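Local coordinates for apical membrane antigen 1-like protein, soluble form (Toxoplasma gondii, PDB 3ZLE) that may play a role in host cell invasion by sporozoites, as a membrane antigen of which this chain is the conserved ectoplasmic region, at residues 228-233 with 323-328; 239-244 with 305-310; 165-170 with 182-187; 66-71 with 195-200. All blocks are in the same frame, centred on the assembly; numbering follows the deposited sequence.

Contact 1: residues 228-233 with 323-328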
loop_
_atom_site.group_PDB
_atom_site.type_symbol
_atom_site.label_atom_id
_atom_site.label_comp_id
_atom_site.label_asym_id
_atom_site.label_seq_id
_atom_site.Cartn_x
_atom_site.Cartn_y
_atom_site.Cartn_z
ATOM N N PHE A 228 -0.155 8.870 15.063
ATOM C CA PHE A 228 0.877 9.633 14.408
ATOM C C PHE A 228 0.821 11.069 14.914
ATOM O O PHE A 228 -0.266 11.649 15.025
ATOM C CB PHE A 228 0.710 9.606 12.882
ATOM C CG PHE A 228 0.869 8.224 12.267
ATOM C CD1 PHE A 228 2.075 7.576 12.309
ATOM C CD2 PHE A 228 -0.164 7.652 11.567
ATOM C CE1 PHE A 228 2.231 6.357 11.720
ATOM C CE2 PHE A 228 -0.027 6.408 10.968
ATOM C CZ PHE A 228 1.185 5.777 11.016
ATOM N N GLY A 229 1.984 11.619 15.280
ATOM C CA GLY A 229 2.092 13.065 15.570
ATOM C C GLY A 229 3.307 13.787 14.994
ATOM O O GLY A 229 3.982 13.281 14.097
ATOM N N LYS A 230 3.465 15.043 15.421
ATOM C CA LYS A 230 4.583 15.893 15.092
ATOM C C LYS A 230 5.164 16.419 16.382
ATOM O O LYS A 230 4.452 17.021 17.172
ATOM C CB LYS A 230 4.111 17.087 14.256
ATOM C CG LYS A 230 5.200 17.708 13.392
ATOM C CD LYS A 230 5.676 16.708 12.319
ATOM C CE LYS A 230 6.491 17.381 11.213
ATOM N NZ LYS A 230 5.634 17.741 10.044
ATOM N N TRP A 231 6.463 16.249 16.576
ATOM C CA TRP A 231 7.114 16.721 17.774
ATOM C C TRP A 231 7.239 18.247 17.749
ATOM O O TRP A 231 7.812 18.806 16.810
ATOM C CB TRP A 231 8.514 16.100 17.893
ATOM C CG TRP A 231 9.129 16.326 19.207
ATOM C CD1 TRP A 231 10.029 17.309 19.546
ATOM C CD2 TRP A 231 8.818 15.625 20.422
ATOM N NE1 TRP A 231 10.366 17.193 20.869
ATOM C CE2 TRP A 231 9.617 16.185 21.440
ATOM C CE3 TRP A 231 7.988 14.528 20.730
ATOM C CZ2 TRP A 231 9.637 15.677 22.753
ATOM C CZ3 TRP A 231 7.990 14.028 22.029
ATOM C CH2 TRP A 231 8.809 14.621 23.039
ATOM N N GLU A 232 6.700 18.894 18.790
ATOM C CA GLU A 232 6.681 20.351 18.954
ATOM C C GLU A 232 6.535 20.660 20.439
ATOM O O GLU A 232 5.612 20.171 21.098
ATOM C CB GLU A 232 5.465 20.976 18.257
ATOM C CG GLU A 232 5.316 20.700 16.775
ATOM C CD GLU A 232 3.899 20.976 16.298
ATOM O OE1 GLU A 232 3.169 21.684 17.026
ATOM O OE2 GLU A 232 3.498 20.441 15.237
ATOM N N ASP A 233 7.403 21.518 20.955
ATOM C CA ASP A 233 7.250 22.008 22.315
ATOM C C ASP A 233 7.370 20.886 23.329
ATOM O O ASP A 233 6.596 20.817 24.280
ATOM C CB ASP A 233 5.904 22.698 22.483
ATOM C CG ASP A 233 5.879 24.069 21.866
ATOM O OD1 ASP A 233 6.816 24.856 22.128
ATOM O OD2 ASP A 233 4.924 24.357 21.112
ATOM N N VAL A 323 4.640 13.713 6.779
ATOM C CA VAL A 323 5.412 12.680 7.364
ATOM C C VAL A 323 5.454 12.912 8.865
ATOM O O VAL A 323 5.972 13.948 9.324
ATOM C CB VAL A 323 6.834 12.641 6.803
ATOM C CG1 VAL A 323 7.684 11.657 7.618
ATOM C CG2 VAL A 323 6.808 12.232 5.331
ATOM N N PRO A 324 5.024 11.897 9.644
ATOM C CA PRO A 324 4.951 12.062 11.084
ATOM C C PRO A 324 6.296 11.683 11.676
ATOM O O PRO A 324 7.037 10.937 11.047
ATOM C CB PRO A 324 3.854 11.058 11.498
ATOM C CG PRO A 324 3.899 10.009 10.460
ATOM C CD PRO A 324 4.460 10.620 9.194
ATOM N N ASP A 325 6.630 12.219 12.846
ATOM C CA ASP A 325 7.943 11.952 13.444
ATOM C C ASP A 325 7.839 11.578 14.922
ATOM O O ASP A 325 8.816 11.467 15.612
ATOM C CB ASP A 325 8.886 13.170 13.251
ATOM C CG ASP A 325 8.357 14.433 13.908
ATOM O OD1 ASP A 325 7.410 14.340 14.720
ATOM O OD2 ASP A 325 8.963 15.530 13.702
ATOM N N CYS A 326 6.638 11.327 15.398
ATOM C CA CYS A 326 6.510 10.702 16.706
ATOM C C CYS A 326 5.161 10.037 16.801
ATOM O O CYS A 326 4.304 10.149 15.875
ATOM C CB CYS A 326 6.668 11.749 17.829
ATOM S SG CYS A 326 5.534 13.138 17.618
ATOM N N PHE A 327 5.004 9.267 17.876
ATOM C CA PHE A 327 3.753 8.661 18.236
ATOM C C PHE A 327 3.315 9.192 19.570
ATOM O O PHE A 327 4.107 9.232 20.527
ATOM C CB PHE A 327 3.931 7.156 18.361
ATOM C CG PHE A 327 3.889 6.457 17.066
ATOM C CD1 PHE A 327 2.674 6.237 16.430
ATOM C CD2 PHE A 327 5.072 6.133 16.398
ATOM C CE1 PHE A 327 2.637 5.599 15.209
ATOM C CE2 PHE A 327 5.035 5.496 15.171
ATOM C CZ PHE A 327 3.838 5.222 14.586
ATOM N N ALA A 328 2.036 9.532 19.666
ATOM C CA ALA A 328 1.432 9.816 20.965
ATOM C C ALA A 328 0.733 8.548 21.507
ATOM O O ALA A 328 -0.277 8.125 20.941
ATOM C CB ALA A 328 0.387 10.942 20.794
HETATM O O HOH W 1 8.919 18.046 14.451
#

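Contact 2: residues 239-244 with 305-310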
loop_
_atom_site.group_PDB
_atom_site.type_symbol
_atom_site.label_atom_id
_atom_site.label_comp_id
_atom_site.label_asym_id
_atom_site.label_seq_id
_atom_site.Cartn_x
_atom_site.Cartn_y
_atom_site.Cartn_z
ATOM N N PHE A 239 -1.847 14.365 14.892
ATOM C CA PHE A 239 -2.693 14.904 13.852
ATOM C C PHE A 239 -4.157 14.634 14.145
ATOM O O PHE A 239 -4.544 13.507 14.455
ATOM C CB PHE A 239 -2.318 14.283 12.517
ATOM C CG PHE A 239 -0.940 14.630 12.075
ATOM C CD1 PHE A 239 0.140 13.853 12.456
ATOM C CD2 PHE A 239 -0.717 15.730 11.267
ATOM C CE1 PHE A 239 1.430 14.211 12.099
ATOM C CE2 PHE A 239 0.565 16.126 10.956
ATOM C CZ PHE A 239 1.642 15.345 11.356
ATOM N N ASP A 240 -4.983 15.644 13.902
ATOM C CA ASP A 240 -6.403 15.587 14.204
ATOM C C ASP A 240 -7.152 16.443 13.194
ATOM O O ASP A 240 -6.665 16.691 12.106
ATOM C CB ASP A 240 -6.649 16.142 15.595
ATOM C CG ASP A 240 -6.060 17.528 15.767
ATOM O OD1 ASP A 240 -5.738 18.196 14.736
ATOM O OD2 ASP A 240 -5.950 17.957 16.923
ATOM N N THR A 241 -8.345 16.891 13.570
ATOM C CA THR A 241 -9.136 17.770 12.717
ATOM C C THR A 241 -8.354 19.025 12.241
ATOM O O THR A 241 -8.396 19.383 11.060
ATOM C CB THR A 241 -10.454 18.161 13.415
ATOM O OG1 THR A 241 -10.202 18.349 14.815
ATOM C CG2 THR A 241 -11.507 17.025 13.252
ATOM N N LYS A 242 -7.543 19.601 13.123
ATOM C CA LYS A 242 -6.850 20.845 12.810
ATOM C C LYS A 242 -5.897 20.701 11.624
ATOM O O LYS A 242 -5.810 21.583 10.776
ATOM C CB LYS A 242 -6.093 21.371 14.037
ATOM C CG LYS A 242 -6.942 22.183 15.015
ATOM C CD LYS A 242 -7.929 23.121 14.306
ATOM C CE LYS A 242 -7.277 23.948 13.192
ATOM N NZ LYS A 242 -6.048 24.678 13.626
ATOM N N THR A 243 -5.212 19.561 11.555
ATOM C CA THR A 243 -4.021 19.422 10.726
ATOM C C THR A 243 -4.208 18.283 9.728
ATOM O O THR A 243 -3.247 17.628 9.325
ATOM C CB THR A 243 -2.810 19.087 11.598
ATOM O OG1 THR A 243 -3.214 18.174 12.631
ATOM C CG2 THR A 243 -2.246 20.337 12.252
ATOM N N SER A 244 -5.446 18.035 9.333
ATOM C CA SER A 244 -5.711 16.945 8.434
ATOM C C SER A 244 -6.424 17.355 7.163
ATOM O O SER A 244 -6.955 18.440 7.052
ATOM C CB SER A 244 -6.443 15.809 9.169
ATOM O OG SER A 244 -5.584 15.275 10.194
ATOM N N ASN A 305 -5.101 8.778 11.289
ATOM C CA ASN A 305 -5.278 8.551 12.707
ATOM C C ASN A 305 -6.712 8.185 13.011
ATOM O O ASN A 305 -7.647 8.931 12.648
ATOM C CB ASN A 305 -4.879 9.795 13.482
ATOM C CG ASN A 305 -3.400 9.861 13.717
ATOM O OD1 ASN A 305 -2.700 8.832 13.645
ATOM N ND2 ASN A 305 -2.906 11.041 14.020
ATOM N N PHE A 306 -6.909 7.043 13.662
ATOM C CA PHE A 306 -8.246 6.637 14.097
ATOM C C PHE A 306 -8.427 6.818 15.614
ATOM O O PHE A 306 -7.754 6.163 16.416
ATOM C CB PHE A 306 -8.516 5.194 13.733
ATOM C CG PHE A 306 -9.815 4.676 14.286
ATOM C CD1 PHE A 306 -11.011 4.887 13.611
ATOM C CD2 PHE A 306 -9.858 4.093 15.538
ATOM C CE1 PHE A 306 -12.188 4.365 14.095
ATOM C CE2 PHE A 306 -11.050 3.600 16.054
ATOM C CZ PHE A 306 -12.208 3.707 15.322
ATOM N N TYR A 307 -9.305 7.740 16.019
ATOM C CA TYR A 307 -9.482 7.967 17.459
ATOM C C TYR A 307 -10.874 8.379 17.861
ATOM O O TYR A 307 -11.723 8.682 17.022
ATOM C CB TYR A 307 -8.455 8.976 17.976
ATOM C CG TYR A 307 -8.596 10.339 17.349
ATOM C CD1 TYR A 307 -8.151 10.577 16.065
ATOM C CD2 TYR A 307 -9.281 11.358 18.007
ATOM C CE1 TYR A 307 -8.294 11.825 15.484
ATOM C CE2 TYR A 307 -9.418 12.604 17.450
ATOM C CZ TYR A 307 -8.920 12.835 16.187
ATOM O OH TYR A 307 -9.078 14.079 15.632
ATOM N N LEU A 308 -11.137 8.265 19.149
ATOM C CA LEU A 308 -12.378 8.681 19.740
ATOM C C LEU A 308 -12.200 10.131 20.159
ATOM O O LEU A 308 -11.339 10.424 20.974
ATOM C CB LEU A 308 -12.659 7.805 20.967
ATOM C CG LEU A 308 -13.807 8.186 21.919
ATOM C CD1 LEU A 308 -15.109 8.352 21.157
ATOM C CD2 LEU A 308 -13.959 7.123 22.993
ATOM N N GLU A 309 -12.897 11.045 19.477
ATOM C CA GLU A 309 -12.902 12.459 19.871
ATOM C C GLU A 309 -13.536 12.645 21.243
ATOM O O GLU A 309 -14.729 12.382 21.424
ATOM C CB GLU A 309 -13.641 13.296 18.844
ATOM C CG GLU A 309 -13.272 14.762 18.883
ATOM C CD GLU A 309 -13.149 15.361 17.498
ATOM O OE1 GLU A 309 -14.184 15.469 16.808
ATOM O OE2 GLU A 309 -12.008 15.699 17.093
ATOM N N LYS A 310 -12.712 13.029 22.219
ATOM C CA LYS A 310 -13.139 13.143 23.615
ATOM C C LYS A 310 -14.307 14.115 23.707
ATOM O O LYS A 310 -15.189 13.975 24.563
ATOM C CB LYS A 310 -11.975 13.643 24.482
ATOM C CG LYS A 310 -12.114 13.340 25.972
ATOM C CD LYS A 310 -11.922 14.597 26.825
ATOM C CE LYS A 310 -10.449 14.933 27.049
ATOM N NZ LYS A 310 -10.260 16.070 28.008
#

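Contact 3: residues 165-170 with 182-187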
loop_
_atom_site.group_PDB
_atom_site.type_symbol
_atom_site.label_atom_id
_atom_site.label_comp_id
_atom_site.label_asym_id
_atom_site.label_seq_id
_atom_site.Cartn_x
_atom_site.Cartn_y
_atom_site.Cartn_z
ATOM N N GLN A 165 -3.683 -0.484 -13.289
ATOM C CA GLN A 165 -4.377 -0.626 -12.046
ATOM C C GLN A 165 -5.706 0.104 -12.055
ATOM O O GLN A 165 -6.598 -0.231 -11.284
ATOM C CB GLN A 165 -3.512 -0.131 -10.892
ATOM C CG GLN A 165 -2.320 -1.015 -10.656
ATOM C CD GLN A 165 -1.117 -0.245 -10.216
ATOM O OE1 GLN A 165 -1.024 0.172 -9.064
ATOM N NE2 GLN A 165 -0.156 -0.096 -11.110
ATOM N N LEU A 166 -5.811 1.156 -12.866
ATOM C CA LEU A 166 -7.033 1.960 -12.852
ATOM C C LEU A 166 -7.535 2.280 -14.251
ATOM O O LEU A 166 -6.841 2.923 -15.040
ATOM C CB LEU A 166 -6.888 3.230 -11.985
ATOM C CG LEU A 166 -7.971 4.307 -12.158
ATOM C CD1 LEU A 166 -9.271 3.802 -11.545
ATOM C CD2 LEU A 166 -7.566 5.631 -11.500
ATOM N N LEU A 167 -8.747 1.829 -14.544
ATOM C CA LEU A 167 -9.401 2.121 -15.829
ATOM C C LEU A 167 -10.837 2.548 -15.554
ATOM O O LEU A 167 -11.621 1.810 -14.915
ATOM C CB LEU A 167 -9.386 0.855 -16.750
ATOM C CG LEU A 167 -10.043 0.935 -18.147
ATOM C CD1 LEU A 167 -9.354 2.003 -18.996
ATOM C CD2 LEU A 167 -9.994 -0.405 -18.866
ATOM N N LYS A 168 -11.219 3.677 -16.115
ATOM C CA LYS A 168 -12.398 4.429 -15.641
ATOM C C LYS A 168 -13.009 5.138 -16.871
ATOM O O LYS A 168 -12.288 5.440 -17.825
ATOM C CB LYS A 168 -11.896 5.456 -14.621
ATOM C CG LYS A 168 -12.928 6.138 -13.759
ATOM C CD LYS A 168 -12.232 7.099 -12.796
ATOM C CE LYS A 168 -11.537 8.255 -13.522
ATOM N NZ LYS A 168 -10.668 9.039 -12.599
ATOM N N GLY A 169 -14.331 5.338 -16.886
ATOM C CA GLY A 169 -14.963 6.252 -17.870
ATOM C C GLY A 169 -15.593 5.544 -19.061
ATOM O O GLY A 169 -14.966 4.674 -19.677
ATOM N N GLU A 170 -16.827 5.928 -19.408
ATOM C CA GLU A 170 -17.640 5.132 -20.348
ATOM C C GLU A 170 -17.096 5.186 -21.779
ATOM O O GLU A 170 -17.420 4.331 -22.611
ATOM C CB GLU A 170 -19.111 5.567 -20.313
ATOM C CG GLU A 170 -19.303 7.074 -20.332
ATOM C CD GLU A 170 -20.772 7.497 -20.287
ATOM O OE1 GLU A 170 -21.619 6.710 -19.817
ATOM O OE2 GLU A 170 -21.077 8.634 -20.717
ATOM N N LEU A 182 -17.741 -2.683 -25.228
ATOM C CA LEU A 182 -16.373 -2.316 -24.847
ATOM C C LEU A 182 -15.470 -3.525 -24.572
ATOM O O LEU A 182 -15.894 -4.524 -23.969
ATOM C CB LEU A 182 -16.359 -1.308 -23.696
ATOM C CG LEU A 182 -16.827 0.117 -24.054
ATOM C CD1 LEU A 182 -17.120 0.924 -22.803
ATOM C CD2 LEU A 182 -15.831 0.875 -24.930
ATOM N N THR A 183 -14.268 -3.484 -25.138
ATOM C CA THR A 183 -13.291 -4.595 -24.986
ATOM C C THR A 183 -12.904 -4.842 -23.520
ATOM O O THR A 183 -12.731 -5.987 -23.085
ATOM C CB THR A 183 -12.000 -4.288 -25.752
ATOM O OG1 THR A 183 -12.287 -4.140 -27.138
ATOM C CG2 THR A 183 -10.972 -5.351 -25.555
ATOM N N TRP A 184 -12.723 -3.762 -22.783
ATOM C CA TRP A 184 -12.270 -3.852 -21.384
ATOM C C TRP A 184 -13.369 -3.454 -20.420
ATOM O O TRP A 184 -13.945 -2.389 -20.551
ATOM C CB TRP A 184 -11.110 -2.883 -21.171
ATOM C CG TRP A 184 -9.808 -3.382 -21.679
ATOM C CD1 TRP A 184 -9.256 -3.134 -22.910
ATOM C CD2 TRP A 184 -8.796 -4.057 -20.915
ATOM N NE1 TRP A 184 -7.998 -3.690 -22.984
ATOM C CE2 TRP A 184 -7.694 -4.268 -21.775
ATOM C CE3 TRP A 184 -8.735 -4.551 -19.603
ATOM C CZ2 TRP A 184 -6.540 -4.937 -21.363
ATOM C CZ3 TRP A 184 -7.571 -5.217 -19.191
ATOM C CH2 TRP A 184 -6.499 -5.404 -20.075
ATOM N N ALA A 185 -13.534 -4.219 -19.355
ATOM C CA ALA A 185 -14.344 -3.769 -18.247
ATOM C C ALA A 185 -13.526 -2.825 -17.379
ATOM O O ALA A 185 -12.285 -2.852 -17.408
ATOM C CB ALA A 185 -14.840 -4.961 -17.432
ATOM N N CYS A 186 -14.210 -2.018 -16.570
ATOM C CA CYS A 186 -13.526 -1.026 -15.753
ATOM C C CYS A 186 -12.951 -1.714 -14.538
ATOM O O CYS A 186 -13.372 -2.810 -14.178
ATOM C CB CYS A 186 -14.483 0.071 -15.275
ATOM S SG CYS A 186 -15.285 1.071 -16.570
ATOM N N PHE A 187 -12.052 -1.031 -13.858
ATOM C CA PHE A 187 -11.425 -1.580 -12.696
ATOM C C PHE A 187 -10.678 -0.521 -11.920
ATOM O O PHE A 187 -10.183 0.477 -12.483
ATOM C CB PHE A 187 -10.521 -2.779 -13.064
ATOM C CG PHE A 187 -9.401 -2.435 -14.039
ATOM C CD1 PHE A 187 -8.205 -1.875 -13.575
ATOM C CD2 PHE A 187 -9.498 -2.788 -15.398
ATOM C CE1 PHE A 187 -7.154 -1.592 -14.454
ATOM C CE2 PHE A 187 -8.445 -2.519 -16.290
ATOM C CZ PHE A 187 -7.254 -1.949 -15.807
#

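Contact 4: residues 66-71 with 195-200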
loop_
_atom_site.group_PDB
_atom_site.type_symbol
_atom_site.label_atom_id
_atom_site.label_comp_id
_atom_site.label_asym_id
_atom_site.label_seq_id
_atom_site.Cartn_x
_atom_site.Cartn_y
_atom_site.Cartn_z
ATOM N N SER A 66 -16.108 -14.371 -14.420
ATOM C CA SER A 66 -15.368 -14.658 -13.191
ATOM C C SER A 66 -15.081 -13.376 -12.386
ATOM O O SER A 66 -15.296 -13.326 -11.174
ATOM C CB SER A 66 -14.060 -15.380 -13.525
ATOM O OG SER A 66 -13.433 -15.829 -12.336
ATOM N N ASN A 67 -14.687 -12.307 -13.067
ATOM C CA ASN A 67 -14.450 -11.032 -12.376
ATOM C C ASN A 67 -13.389 -11.134 -11.270
ATOM O O ASN A 67 -13.451 -10.428 -10.261
ATOM C CB ASN A 67 -15.758 -10.496 -11.787
ATOM C CG ASN A 67 -15.861 -9.005 -11.890
ATOM O OD1 ASN A 67 -15.272 -8.385 -12.776
ATOM N ND2 ASN A 67 -16.575 -8.407 -10.959
ATOM N N ASN A 68 -12.434 -12.039 -11.450
ATOM C CA ASN A 68 -11.357 -12.211 -10.493
ATOM C C ASN A 68 -10.041 -11.759 -11.132
ATOM O O ASN A 68 -9.650 -12.250 -12.166
ATOM C CB ASN A 68 -11.291 -13.669 -10.086
ATOM C CG ASN A 68 -10.273 -13.936 -8.984
ATOM O OD1 ASN A 68 -9.449 -13.089 -8.663
ATOM N ND2 ASN A 68 -10.251 -15.174 -8.496
ATOM N N PHE A 69 -9.420 -10.741 -10.584
ATOM C CA PHE A 69 -8.263 -10.187 -11.240
ATOM C C PHE A 69 -7.028 -11.117 -11.183
ATOM O O PHE A 69 -6.022 -10.852 -11.826
ATOM C CB PHE A 69 -7.953 -8.796 -10.698
ATOM C CG PHE A 69 -7.018 -8.794 -9.534
ATOM C CD1 PHE A 69 -7.473 -9.139 -8.248
ATOM C CD2 PHE A 69 -5.721 -8.297 -9.676
ATOM C CE1 PHE A 69 -6.613 -9.106 -7.156
ATOM C CE2 PHE A 69 -4.850 -8.237 -8.578
ATOM C CZ PHE A 69 -5.303 -8.608 -7.308
ATOM N N LEU A 70 -7.091 -12.168 -10.359
ATOM C CA LEU A 70 -6.010 -13.160 -10.332
ATOM C C LEU A 70 -6.194 -14.239 -11.362
ATOM O O LEU A 70 -5.423 -15.176 -11.417
ATOM C CB LEU A 70 -5.864 -13.800 -8.973
ATOM C CG LEU A 70 -5.608 -12.842 -7.836
ATOM C CD1 LEU A 70 -5.358 -13.708 -6.608
ATOM C CD2 LEU A 70 -4.387 -11.975 -8.182
ATOM N N ASP A 71 -7.201 -14.090 -12.199
ATOM C CA ASP A 71 -7.350 -14.976 -13.341
ATOM C C ASP A 71 -6.318 -14.678 -14.407
ATOM O O ASP A 71 -5.773 -13.555 -14.476
ATOM C CB ASP A 71 -8.750 -14.850 -13.935
ATOM C CG ASP A 71 -9.802 -15.623 -13.146
ATOM O OD1 ASP A 71 -9.454 -16.275 -12.120
ATOM O OD2 ASP A 71 -10.983 -15.577 -13.571
ATOM N N SER A 195 -11.705 -13.366 4.612
ATOM C CA SER A 195 -11.132 -14.537 5.245
ATOM C C SER A 195 -10.595 -15.533 4.183
ATOM O O SER A 195 -9.722 -16.331 4.472
ATOM C CB SER A 195 -12.161 -15.209 6.126
ATOM O OG SER A 195 -13.356 -15.371 5.404
ATOM N N ALA A 196 -11.107 -15.449 2.969
ATOM C CA ALA A 196 -10.759 -16.452 1.916
ATOM C C ALA A 196 -9.366 -16.268 1.301
ATOM O O ALA A 196 -8.770 -17.237 0.766
ATOM C CB ALA A 196 -11.831 -16.463 0.811
ATOM N N ARG A 197 -8.896 -15.018 1.239
ATOM C CA ARG A 197 -7.557 -14.717 0.725
ATOM C C ARG A 197 -6.922 -13.490 1.441
ATOM O O ARG A 197 -7.628 -12.719 2.078
ATOM C CB ARG A 197 -7.577 -14.525 -0.800
ATOM C CG ARG A 197 -8.565 -13.479 -1.301
ATOM C CD ARG A 197 -8.509 -13.300 -2.798
ATOM N NE ARG A 197 -9.062 -12.010 -3.132
ATOM C CZ ARG A 197 -9.238 -11.554 -4.355
ATOM N NH1 ARG A 197 -8.861 -12.274 -5.399
ATOM N NH2 ARG A 197 -9.781 -10.370 -4.525
ATOM N N ALA A 198 -5.595 -13.397 1.458
ATOM C CA ALA A 198 -4.944 -12.270 2.131
ATOM C C ALA A 198 -3.816 -11.758 1.237
ATOM O O ALA A 198 -2.733 -12.293 1.233
ATOM C CB ALA A 198 -4.420 -12.673 3.534
ATOM N N LEU A 199 -4.102 -10.701 0.490
ATOM C CA LEU A 199 -3.320 -10.337 -0.655
ATOM C C LEU A 199 -2.268 -9.332 -0.280
ATOM O O LEU A 199 -2.468 -8.499 0.617
ATOM C CB LEU A 199 -4.221 -9.763 -1.745
ATOM C CG LEU A 199 -5.186 -10.799 -2.334
ATOM C CD1 LEU A 199 -5.870 -10.258 -3.579
ATOM C CD2 LEU A 199 -4.457 -12.080 -2.617
ATOM N N VAL A 200 -1.183 -9.344 -1.029
ATOM C CA VAL A 200 -0.166 -8.308 -0.915
ATOM C C VAL A 200 0.230 -7.977 -2.311
ATOM O O VAL A 200 0.560 -8.877 -3.058
ATOM C CB VAL A 200 1.091 -8.809 -0.187
ATOM C CG1 VAL A 200 2.064 -7.649 0.008
ATOM C CG2 VAL A 200 0.709 -9.402 1.167
#

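Contact 1: residues 228-233 with 323-328
The side chains of Phe228 and Phe327 lie side by side and point the same way, where strand 226-232 runs antiparallel to strand 326-330. The pairing contains a classic beta bulge: Asp325 and Cys326 both face Gly229. The two rings meet obliquely, with planes 37° apart, and Phe228 CE1 touches Phe327 CZ at 3.5 Å. Pro324 lies alongside Phe228 as well, its CG 3.6 Å from Phe228 CD1. Phe22 meets both rings, and Trp303 meets Phe228 edge-to-face.

Gly229 anchors the bulge at both polar atoms. Gly229 N donates to Cys326 O at 2.8 Å, and Gly229 O accepts from Asp325 N at 3.1 Å. The Asp325 carboxylate then turns back to the partner strand. Its CG sits between the backbone N and the carbonyl carbon (chi1 61°), and its OD1 accepts from Trp231 N at 2.8 Å on the syn lone pair. Lys230 crosses Asp325 at about a right angle. Of its side-chain atoms CD comes nearest the carboxylate, while Lys230 NZ stays 5.4 Å from Asp325 OD2, so any attraction of the charges is probably modest.

The other face of the sheet carries Cys326. Its SG lies at the edge of the Trp231 indole and is bonded to Cys236 on strand 235-238. This disulfide links the two outer strands of the three-stranded sheet across the central one, Cys326 SG passing over the backbone from Gly229 to Trp231; Gly229 has no side chain in the way. A single water donates to Trp231 O at 2.7 Å and to Asp325 OD2 at 2.6 Å.

Contact 2: residues 239-244 with 305-310
Asn305 reaches Phe239 through its side-chain amide. Asn305 ND2 donates to Phe239 O at 3.0 Å, and the N-H...O angle is a nearly straight 170°. The nitrogen lies in the carbonyl plane, on a lone pair, and the oxygen lies 4° out of the Asn305 amide plane. Asn305 ND2 also bonds to Phe228 O, so one amide nitrogen grips two carbonyls. Two residues on, Tyr307 brings its hydroxyl against the backbone bend. Tyr307 OH is 3.2 Å from Asp240 CB and 3.6 Å from Thr241 N.

These contacts join two sheets in this AMA1-family ectodomain, of the PAN clan. Strand 303-308 belongs to a four-stranded antiparallel sheet, and residues 239-244 form the loop that leads into it from strand 235-238 of the three-stranded sheet.

Further out, the loop is held in shape by its own bonds. Asp240 O accepts from Thr243 N at 3.3 Å and from Ser244 OG at 2.6 Å, and the two donors come from opposite faces of its plane. Asp240 OD1 adds a weak bond from Lys242 N. The Ser244 side chain touches Ala318 and Phe320 of strand 315-320, and the Phe239 ring stacks on that of Phe320.

Contact 3: residues 165-170 with 182-187
Leu167 and Phe187 satisfy each other's backbone through two hydrogen bonds. Leu167 N donates to Phe187 O at 2.9 Å, and Phe187 N donates to Leu167 O at 3.1 Å. Both are close to straight, and the second meets Leu167 O in its carbonyl plane, on a lone pair. This is a single antiparallel bridge of the hydrogen-bonded kind. Phe187 O takes a further CA-H...O contact from Leu166 CA at 3.5 Å.

The Phe187 ring folds over the same residue that its backbone binds. The ring receives Leu167 CB over one face, 3.7 Å from its centroid. Gln165 O approaches the ring edge near CD1. Leu167 CD2 packs on Trp184 CB at 3.6 Å, and the two side chains cross at about a right angle.

The outlying polar groups have partners elsewhere. Gln165 OE1 accepts from Lys55 NZ and Asp35 N, Gln165 NE2 bonds to Ser163 O, and Trp184 NE1 bonds to Asn281 O. The Cys186-Cys173 disulfide ties the intervening loop. Leu167 lies in the connection after strand 156-159, and Phe187 opens strand 187-191, with Gln165 and Phe187 both resting on Ile57 of strand 55-59.

Contact 4: residues 66-71 with 195-200
Arg197 reaches across to Asn68 with one guanidinium nitrogen. From the backbone, its CB points toward residues 66-71. CG takes the position between the backbone N and the carbonyl carbon (chi1 55°), and the chain then runs extended to NE. CB, CG and CD only span the distance and meet no atom of 66-71. NE forms a salt bridge with Glu192. Leu199 CD1 of the same segment lies over the centre of the planar guanidinium, 3.6 Å above its plane. At the tip, Arg197 NH1 gives a weak hydrogen bond to Asn68 OD1 at 3.4 Å, with an N-H...O angle of 133°. The amide and guanidinium planes are 64° apart. NH1 also has an apolar neighbour, Leu70 CD1, at 4.0 Å.

Leu199 CD1 meets both the guanidinium and the Phe69 ring. It meets Phe69 CE1 tip to tip at 3.8 Å, at the edge of the ring and in its plane. Leu70 CD2 lies 3.6 Å above one face of the same ring. Through Val149 of strand 148-151 the Phe69 ring packs on the five-stranded sheet that holds strand 199-202; it also touches Ile57 of strand 55-59.

Asn68 OD1 has a stronger donor than the arginine. Leu70 N bonds to it at 3.0 Å, coming from above the carbonyl plane. Asp71 N bonds to Asn68 O at 3.1 Å, and Ser66 OG donates to Asp71 OD2. Asn68 to Leu70 thus form an Asx turn, inside a type I beta turn from Asn68 to Asp71.

From the N terminus, residues 66-71 come first and wait for 195-200, so contact 4 closes a long loop. Contact 3 is nested inside it, joining 165-170 to 182-187 within the connection between strands 156-159 and 187-191. Their centres are about 18 Å apart. The chain then moves on, and contact 1 opens after contact 4 has closed. It spans 228-233 to 323-328 and encloses contact 2. These two touch, through Phe228 and residues of contact 2. Contact 1 pairs strands within the three-stranded sheet; contact 2 ties that sheet to the four-stranded one, whereas contact 4 belongs to the five-stranded sheet. Contact 1 lies on the opposite side of the chain's centre from contacts 3 and 4.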